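PDB 5WZJ: pumilio homolog 23 from Arabidopsis thaliana, which binds a specific sequence of 18S ribosomal RNA through a curved array of pumilio repeats. Local coordinates for residues A423-F437 against E461-F475. Residues are numbered along the deposited sequence; the frame is centred on the assembly and turned at random.
With nucleotides of chain B.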
loop_
_atom_site.group_PDB
_atom_site.type_symbol
_atom_site.label_atom_id
_atom_site.label_comp_id
_atom_site.label_asym_id
_atom_site.label_seq_id
_atom_site.Cartn_x
_atom_site.Cartn_y
_atom_site.Cartn_z
ATOM N N ALA A 423 14.527 -6.607 -21.413
ATOM C CA ALA A 423 14.129 -5.528 -20.520
ATOM C C ALA A 423 13.140 -6.014 -19.469
ATOM O O ALA A 423 12.375 -6.960 -19.687
ATOM C CB ALA A 423 13.511 -4.371 -21.307
ATOM N N LYS A 424 13.168 -5.357 -18.313
ATOM C CA LYS A 424 12.160 -5.602 -17.297
ATOM C C LYS A 424 10.817 -5.077 -17.796
ATOM O O LYS A 424 10.734 -3.962 -18.318
ATOM C CB LYS A 424 12.561 -4.931 -15.985
ATOM C CG LYS A 424 11.544 -5.095 -14.855
ATOM C CD LYS A 424 11.394 -6.557 -14.436
ATOM C CE LYS A 424 10.239 -6.737 -13.462
ATOM N NZ LYS A 424 8.945 -6.246 -14.048
ATOM N N MET A 425 9.767 -5.884 -17.663
ATOM C CA MET A 425 8.463 -5.452 -18.147
ATOM C C MET A 425 7.844 -4.401 -17.221
ATOM O O MET A 425 8.228 -4.246 -16.060
ATOM C CB MET A 425 7.537 -6.651 -18.305
ATOM C CG MET A 425 7.918 -7.468 -19.527
ATOM S SD MET A 425 7.052 -9.028 -19.695
ATOM C CE MET A 425 7.671 -9.532 -21.311
ATOM N N HIS A 426 6.851 -3.692 -17.759
ATOM C CA HIS A 426 6.290 -2.502 -17.133
ATOM C C HIS A 426 5.272 -2.883 -16.065
ATOM O O HIS A 426 4.310 -3.609 -16.344
ATOM C CB HIS A 426 5.635 -1.642 -18.213
ATOM C CG HIS A 426 5.291 -0.256 -17.767
ATOM N ND1 HIS A 426 4.016 0.107 -17.390
ATOM C CD2 HIS A 426 6.052 0.861 -17.661
ATOM C CE1 HIS A 426 4.005 1.389 -17.063
ATOM N NE2 HIS A 426 5.228 1.869 -17.219
ATOM N N VAL A 427 5.458 -2.365 -14.846
ATOM C CA VAL A 427 4.630 -2.820 -13.727
ATOM C C VAL A 427 3.160 -2.461 -13.947
ATOM O O VAL A 427 2.271 -3.313 -13.823
ATOM C CB VAL A 427 5.166 -2.263 -12.390
ATOM C CG1 VAL A 427 4.183 -2.562 -11.262
ATOM C CG2 VAL A 427 6.516 -2.906 -12.062
ATOM N N MET A 428 2.873 -1.201 -14.279
ATOM C CA MET A 428 1.473 -0.808 -14.387
ATOM C C MET A 428 0.826 -1.402 -15.636
ATOM O O MET A 428 -0.350 -1.790 -15.609
ATOM C CB MET A 428 1.348 0.719 -14.378
ATOM C CG MET A 428 -0.092 1.208 -14.370
ATOM S SD MET A 428 -1.024 0.658 -12.922
ATOM C CE MET A 428 -0.284 1.679 -11.649
ATOM N N GLY A 429 1.581 -1.502 -16.733
ATOM C CA GLY A 429 1.056 -2.177 -17.907
ATOM C C GLY A 429 0.675 -3.613 -17.606
ATOM O O GLY A 429 -0.383 -4.089 -18.025
ATOM N N CYS A 430 1.512 -4.311 -16.834
ATOM C CA CYS A 430 1.191 -5.687 -16.468
ATOM C C CYS A 430 0.032 -5.758 -15.475
ATOM O O CYS A 430 -0.752 -6.710 -15.518
ATOM C CB CYS A 430 2.433 -6.384 -15.919
ATOM S SG CYS A 430 3.684 -6.711 -17.178
ATOM N N LEU A 431 -0.121 -4.755 -14.602
ATOM C CA LEU A 431 -1.292 -4.721 -13.725
ATOM C C LEU A 431 -2.571 -4.458 -14.516
ATOM O O LEU A 431 -3.610 -5.064 -14.233
ATOM C CB LEU A 431 -1.118 -3.667 -12.621
ATOM C CG LEU A 431 -0.079 -3.981 -11.532
ATOM C CD1 LEU A 431 0.265 -2.709 -10.729
ATOM C CD2 LEU A 431 -0.571 -5.083 -10.594
ATOM N N ILE A 432 -2.520 -3.547 -15.496
ATOM C CA ILE A 432 -3.661 -3.346 -16.388
ATOM C C ILE A 432 -4.072 -4.674 -17.020
ATOM O O ILE A 432 -5.249 -5.054 -17.016
ATOM C CB ILE A 432 -3.317 -2.298 -17.461
ATOM C CG1 ILE A 432 -3.166 -0.919 -16.822
ATOM C CG2 ILE A 432 -4.397 -2.253 -18.547
ATOM C CD1 ILE A 432 -2.658 0.144 -17.774
ATOM N N LEU A 433 -3.084 -5.421 -17.521
ATOM C CA LEU A 433 -3.350 -6.693 -18.193
ATOM C C LEU A 433 -3.929 -7.721 -17.229
ATOM O O LEU A 433 -4.811 -8.502 -17.603
ATOM C CB LEU A 433 -2.058 -7.209 -18.829
ATOM C CG LEU A 433 -1.593 -6.443 -20.077
ATOM C CD1 LEU A 433 -0.142 -6.782 -20.415
ATOM C CD2 LEU A 433 -2.499 -6.787 -21.262
ATOM N N GLN A 434 -3.445 -7.734 -15.981
ATOM C CA GLN A 434 -4.037 -8.607 -14.971
ATOM C C GLN A 434 -5.507 -8.282 -14.776
ATOM O O GLN A 434 -6.335 -9.188 -14.620
ATOM C CB GLN A 434 -3.272 -8.474 -13.645
ATOM C CG GLN A 434 -1.867 -9.083 -13.711
ATOM C CD GLN A 434 -0.995 -8.646 -12.569
ATOM O OE1 GLN A 434 -1.275 -8.951 -11.416
ATOM N NE2 GLN A 434 0.065 -7.923 -12.880
ATOM N N GLY A 435 -5.851 -6.991 -14.775
ATOM C CA GLY A 435 -7.251 -6.611 -14.669
ATOM C C GLY A 435 -8.037 -6.951 -15.925
ATOM O O GLY A 435 -9.189 -7.384 -15.843
ATOM N N ILE A 436 -7.425 -6.749 -17.100
ATOM C CA ILE A 436 -8.065 -7.098 -18.373
ATOM C C ILE A 436 -8.545 -8.543 -18.347
ATOM O O ILE A 436 -9.685 -8.848 -18.720
ATOM C CB ILE A 436 -7.095 -6.845 -19.546
ATOM C CG1 ILE A 436 -6.965 -5.340 -19.814
ATOM C CG2 ILE A 436 -7.523 -7.610 -20.824
ATOM C CD1 ILE A 436 -8.184 -4.745 -20.482
ATOM N N PHE A 437 -7.697 -9.454 -17.881
ATOM C CA PHE A 437 -8.049 -10.862 -17.981
ATOM C C PHE A 437 -9.052 -11.302 -16.925
ATOM O O PHE A 437 -9.419 -12.482 -16.890
ATOM C CB PHE A 437 -6.780 -11.728 -17.961
ATOM C CG PHE A 437 -6.041 -11.685 -19.276
ATOM C CD1 PHE A 437 -6.664 -12.146 -20.433
ATOM C CD2 PHE A 437 -4.775 -11.117 -19.377
ATOM C CE1 PHE A 437 -6.027 -12.071 -21.673
ATOM C CE2 PHE A 437 -4.121 -11.041 -20.615
ATOM C CZ PHE A 437 -4.751 -11.516 -21.762
ATOM N N GLU A 461 9.819 -15.458 -22.580
ATOM C CA GLU A 461 10.374 -14.253 -21.968
ATOM C C GLU A 461 9.377 -13.603 -21.011
ATOM O O GLU A 461 9.764 -13.099 -19.946
ATOM C CB GLU A 461 10.793 -13.252 -23.044
ATOM C CG GLU A 461 12.008 -13.672 -23.829
ATOM C CD GLU A 461 13.266 -13.634 -22.993
ATOM O OE1 GLU A 461 13.876 -12.546 -22.902
ATOM O OE2 GLU A 461 13.628 -14.686 -22.417
ATOM N N THR A 462 8.091 -13.589 -21.380
ATOM C CA THR A 462 7.070 -13.025 -20.501
ATOM C C THR A 462 6.967 -13.825 -19.210
ATOM O O THR A 462 6.899 -13.257 -18.114
ATOM C CB THR A 462 5.715 -12.994 -21.216
ATOM O OG1 THR A 462 5.844 -12.288 -22.459
ATOM C CG2 THR A 462 4.631 -12.317 -20.331
ATOM N N ALA A 463 6.974 -15.158 -19.326
ATOM C CA ALA A 463 6.860 -16.012 -18.148
ATOM C C ALA A 463 8.044 -15.839 -17.204
ATOM O O ALA A 463 7.891 -15.976 -15.988
ATOM C CB ALA A 463 6.743 -17.474 -18.573
ATOM N N LYS A 464 9.221 -15.538 -17.740
ATOM C CA LYS A 464 10.414 -15.346 -16.925
ATOM C C LYS A 464 10.474 -13.975 -16.275
ATOM O O LYS A 464 11.425 -13.702 -15.545
ATOM C CB LYS A 464 11.671 -15.550 -17.773
ATOM C CG LYS A 464 11.797 -16.955 -18.362
ATOM C CD LYS A 464 13.050 -17.089 -19.216
ATOM C CE LYS A 464 12.991 -18.377 -20.025
ATOM N NZ LYS A 464 14.172 -18.563 -20.916
ATOM N N ASP A 465 9.505 -13.109 -16.534
ATOM C CA ASP A 465 9.480 -11.768 -15.967
ATOM C C ASP A 465 8.551 -11.773 -14.763
ATOM O O ASP A 465 7.446 -12.317 -14.833
ATOM C CB ASP A 465 9.009 -10.746 -17.008
ATOM C CG ASP A 465 9.018 -9.319 -16.478
ATOM O OD1 ASP A 465 8.079 -8.935 -15.742
ATOM O OD2 ASP A 465 9.959 -8.578 -16.812
ATOM N N SER A 466 8.996 -11.163 -13.659
ATOM C CA SER A 466 8.218 -11.219 -12.424
ATOM C C SER A 466 6.906 -10.444 -12.516
ATOM O O SER A 466 5.987 -10.715 -11.731
ATOM C CB SER A 466 9.057 -10.706 -11.244
ATOM O OG SER A 466 9.457 -9.363 -11.459
ATOM N N SER A 467 6.789 -9.497 -13.452
ATOM C CA SER A 467 5.493 -8.890 -13.753
ATOM C C SER A 467 4.759 -9.616 -14.881
ATOM O O SER A 467 3.547 -9.859 -14.779
ATOM C CB SER A 467 5.671 -7.412 -14.124
ATOM O OG SER A 467 6.309 -6.702 -13.073
ATOM N N GLY A 468 5.469 -9.961 -15.960
ATOM C CA GLY A 468 4.833 -10.674 -17.061
ATOM C C GLY A 468 4.231 -12.006 -16.645
ATOM O O GLY A 468 3.183 -12.410 -17.151
ATOM N N ALA A 469 4.887 -12.716 -15.726
ATOM C CA ALA A 469 4.344 -13.996 -15.267
ATOM C C ALA A 469 2.946 -13.825 -14.670
ATOM O O ALA A 469 2.076 -14.694 -14.837
ATOM C CB ALA A 469 5.295 -14.640 -14.250
ATOM N N ARG A 470 2.698 -12.692 -13.997
ATOM C CA ARG A 470 1.361 -12.415 -13.465
ATOM C C ARG A 470 0.325 -12.263 -14.575
ATOM O O ARG A 470 -0.843 -12.630 -14.396
ATOM C CB ARG A 470 1.388 -11.152 -12.607
ATOM C CG ARG A 470 2.414 -11.203 -11.479
ATOM C CD ARG A 470 2.011 -12.199 -10.412
ATOM N NE ARG A 470 2.635 -11.848 -9.140
ATOM C CZ ARG A 470 2.093 -12.053 -7.943
ATOM N NH1 ARG A 470 0.902 -12.625 -7.833
ATOM N NH2 ARG A 470 2.749 -11.675 -6.850
ATOM N N VAL A 471 0.722 -11.702 -15.720
ATOM C CA VAL A 471 -0.210 -11.571 -16.841
ATOM C C VAL A 471 -0.626 -12.950 -17.345
ATOM O O VAL A 471 -1.820 -13.240 -17.514
ATOM C CB VAL A 471 0.412 -10.716 -17.967
ATOM C CG1 VAL A 471 -0.560 -10.582 -19.152
ATOM C CG2 VAL A 471 0.770 -9.314 -17.442
ATOM N N ILE A 472 0.361 -13.821 -17.592
ATOM C CA ILE A 472 0.075 -15.187 -18.035
ATOM C C ILE A 472 -0.843 -15.905 -17.047
ATOM O O ILE A 472 -1.808 -16.574 -17.444
ATOM C CB ILE A 472 1.395 -15.951 -18.260
ATOM C CG1 ILE A 472 2.107 -15.380 -19.494
ATOM C CG2 ILE A 472 1.140 -17.462 -18.425
ATOM C CD1 ILE A 472 3.464 -15.990 -19.729
ATOM N N GLU A 473 -0.587 -15.748 -15.742
ATOM C CA GLU A 473 -1.392 -16.446 -14.745
ATOM C C GLU A 473 -2.815 -15.914 -14.714
ATOM O O GLU A 473 -3.764 -16.680 -14.519
ATOM C CB GLU A 473 -0.737 -16.336 -13.361
ATOM C CG GLU A 473 0.522 -17.197 -13.228
ATOM C CD GLU A 473 1.354 -16.853 -12.002
ATOM O OE1 GLU A 473 0.806 -16.279 -11.031
ATOM O OE2 GLU A 473 2.563 -17.148 -12.020
ATOM N N ALA A 474 -2.985 -14.605 -14.907
ATOM C CA ALA A 474 -4.335 -14.058 -14.975
ATOM C C ALA A 474 -5.081 -14.598 -16.194
ATOM O O ALA A 474 -6.277 -14.908 -16.111
ATOM C CB ALA A 474 -4.281 -12.525 -15.000
ATOM N N PHE A 475 -4.395 -14.710 -17.337
ATOM C CA PHE A 475 -5.007 -15.335 -18.510
ATOM C C PHE A 475 -5.395 -16.787 -18.234
ATOM O O PHE A 475 -6.488 -17.224 -18.602
ATOM C CB PHE A 475 -4.056 -15.261 -19.704
ATOM C CG PHE A 475 -4.423 -16.187 -20.840
ATOM C CD1 PHE A 475 -5.509 -15.912 -21.654
ATOM C CD2 PHE A 475 -3.644 -17.303 -21.121
ATOM C CE1 PHE A 475 -5.837 -16.755 -22.716
ATOM C CE2 PHE A 475 -3.958 -18.149 -22.185
ATOM C CZ PHE A 475 -5.071 -17.878 -22.970
ATOM P P A B 3 7.926 -9.506 -4.547
ATOM O OP1 A B 3 9.043 -8.955 -3.729
ATOM O OP2 A B 3 6.538 -9.512 -4.018
ATOM O "O5'" A B 3 7.939 -8.728 -5.938
ATOM C "C5'" A B 3 9.122 -8.652 -6.727
ATOM C "C4'" A B 3 8.861 -7.946 -8.037
ATOM O "O4'" A B 3 7.955 -8.740 -8.844
ATOM C "C3'" A B 3 8.183 -6.581 -7.943
ATOM O "O3'" A B 3 9.101 -5.535 -7.673
ATOM C "C2'" A B 3 7.485 -6.447 -9.296
ATOM O "O2'" A B 3 8.389 -6.024 -10.308
ATOM C "C1'" A B 3 7.096 -7.896 -9.584
ATOM N N9 A B 3 5.704 -8.202 -9.212
ATOM C C8 A B 3 5.265 -9.012 -8.188
ATOM N N7 A B 3 3.951 -9.113 -8.138
ATOM C C5 A B 3 3.511 -8.326 -9.211
ATOM C C6 A B 3 2.237 -8.012 -9.713
ATOM N N6 A B 3 1.103 -8.468 -9.175
ATOM N N1 A B 3 2.156 -7.205 -10.802
ATOM C C2 A B 3 3.279 -6.736 -11.348
ATOM N N3 A B 3 4.536 -6.961 -10.965
ATOM C C4 A B 3 4.582 -7.765 -9.883
ATOM P P G B 2 7.611 -14.325 -1.101
ATOM O OP1 G B 2 8.342 -13.240 -0.399
ATOM O OP2 G B 2 6.270 -14.747 -0.629
ATOM O "O5'" G B 2 7.474 -13.849 -2.616
ATOM C "C5'" G B 2 8.596 -13.852 -3.487
ATOM C "C4'" G B 2 8.205 -13.398 -4.873
ATOM O "O4'" G B 2 7.317 -14.357 -5.485
ATOM C "C3'" G B 2 7.452 -12.079 -4.944
ATOM O "O3'" G B 2 8.367 -10.996 -4.951
ATOM C "C2'" G B 2 6.639 -12.193 -6.242
ATOM O "O2'" G B 2 7.373 -11.670 -7.342
ATOM C "C1'" G B 2 6.491 -13.715 -6.421
ATOM N N9 G B 2 5.111 -14.223 -6.298
ATOM C C8 G B 2 4.284 -14.368 -5.202
ATOM N N7 G B 2 3.113 -14.882 -5.508
ATOM C C5 G B 2 3.181 -15.090 -6.887
ATOM C C6 G B 2 2.236 -15.616 -7.810
ATOM O O6 G B 2 1.093 -16.022 -7.590
ATOM N N1 G B 2 2.733 -15.638 -9.113
ATOM C C2 G B 2 3.975 -15.203 -9.491
ATOM N N2 G B 2 4.283 -15.304 -10.788
ATOM N N3 G B 2 4.873 -14.715 -8.646
ATOM C C4 G B 2 4.405 -14.690 -7.378
ATOM P P U B 4 8.962 -4.657 -6.329
ATOM O OP1 U B 4 10.163 -3.785 -6.289
ATOM O OP2 U B 4 8.546 -5.517 -5.189
ATOM O "O5'" U B 4 7.703 -3.733 -6.612
ATOM C "C5'" U B 4 7.637 -2.918 -7.774
ATOM C "C4'" U B 4 6.243 -2.378 -7.945
ATOM O "O4'" U B 4 5.336 -3.498 -8.136
ATOM C "C3'" U B 4 5.708 -1.594 -6.741
ATOM O "O3'" U B 4 4.892 -0.522 -7.187
ATOM C "C2'" U B 4 4.824 -2.610 -6.031
ATOM O "O2'" U B 4 3.777 -2.054 -5.261
ATOM C "C1'" U B 4 4.277 -3.410 -7.207
ATOM N N1 U B 4 3.843 -4.757 -6.815
ATOM C C2 U B 4 2.506 -5.034 -7.014
ATOM O O2 U B 4 1.735 -4.240 -7.535
ATOM N N3 U B 4 2.116 -6.283 -6.601
ATOM C C4 U B 4 2.905 -7.240 -6.000
ATOM O O4 U B 4 2.380 -8.313 -5.694
ATOM C C5 U B 4 4.280 -6.868 -5.806
ATOM C C6 U B 4 4.695 -5.656 -6.203
HETATM O O HOH W 1 -8.167 -13.984 -14.499
#
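Met425 N donates to Asp465 OD2 over 2.8 Å in a nearly straight bond, meeting the carboxylate on its syn side though tilted out of its plane. The other oxygen, OD1, caps the turn that leads into the next helix: Ser467 N and Gly468 N reach it from opposite faces of the carboxylate, which limits its rotation. With CG anti to the backbone N (chi1 -178°), Asp465 points its carboxylate at the Met425 backbone while OD1 stays near its own Ser467 and Gly468 N-H groups. Lys424 bends at chi2 and chi4 to bring NZ back to Ser467 OG (2.8 Å) and its neighbour's carbonyl, Met425 O; its salt bridge to Asp465 OD1 is longer, 3.3 Å, and weak as a hydrogen bond. Ser467 OG in turn donates a hydrogen bond to N3 of A3 of chain B, so the lysine acts as second shell to a base contact. At the far edge of that adenine Gln434 NE2 donates to A3 N1 (3.0 Å, 170°), while A3 N6 gives Gln434 OE1 a weak bond. The Arg470 guanidinium lies between A3 and G2 of chain B. Behind the RNA-binding surface, Met425 lays SD against Asp465 CB and Gly468 CA and CE against Thr462, and Val471 spreads its methyls, CG2 against Cys430 CB (3.7 Å) and CG1 against Leu433 CB. Phe437 meets Val471 CG1 at its ring edge and takes Phe475 CB squarely over one face, 4.0 Å from the centroid; the Phe475 ring turns its edge to that face. The helical segments 427-436 and 468-475 run almost parallel (6°), their axes 8.4 Å apart, as neighbouring RNA-facing helices of the superhelix. Helix 360-373 packs beside the first and helix 503-514 beside the second, while Leu451 of helix 445-453 touches both phenylalanines.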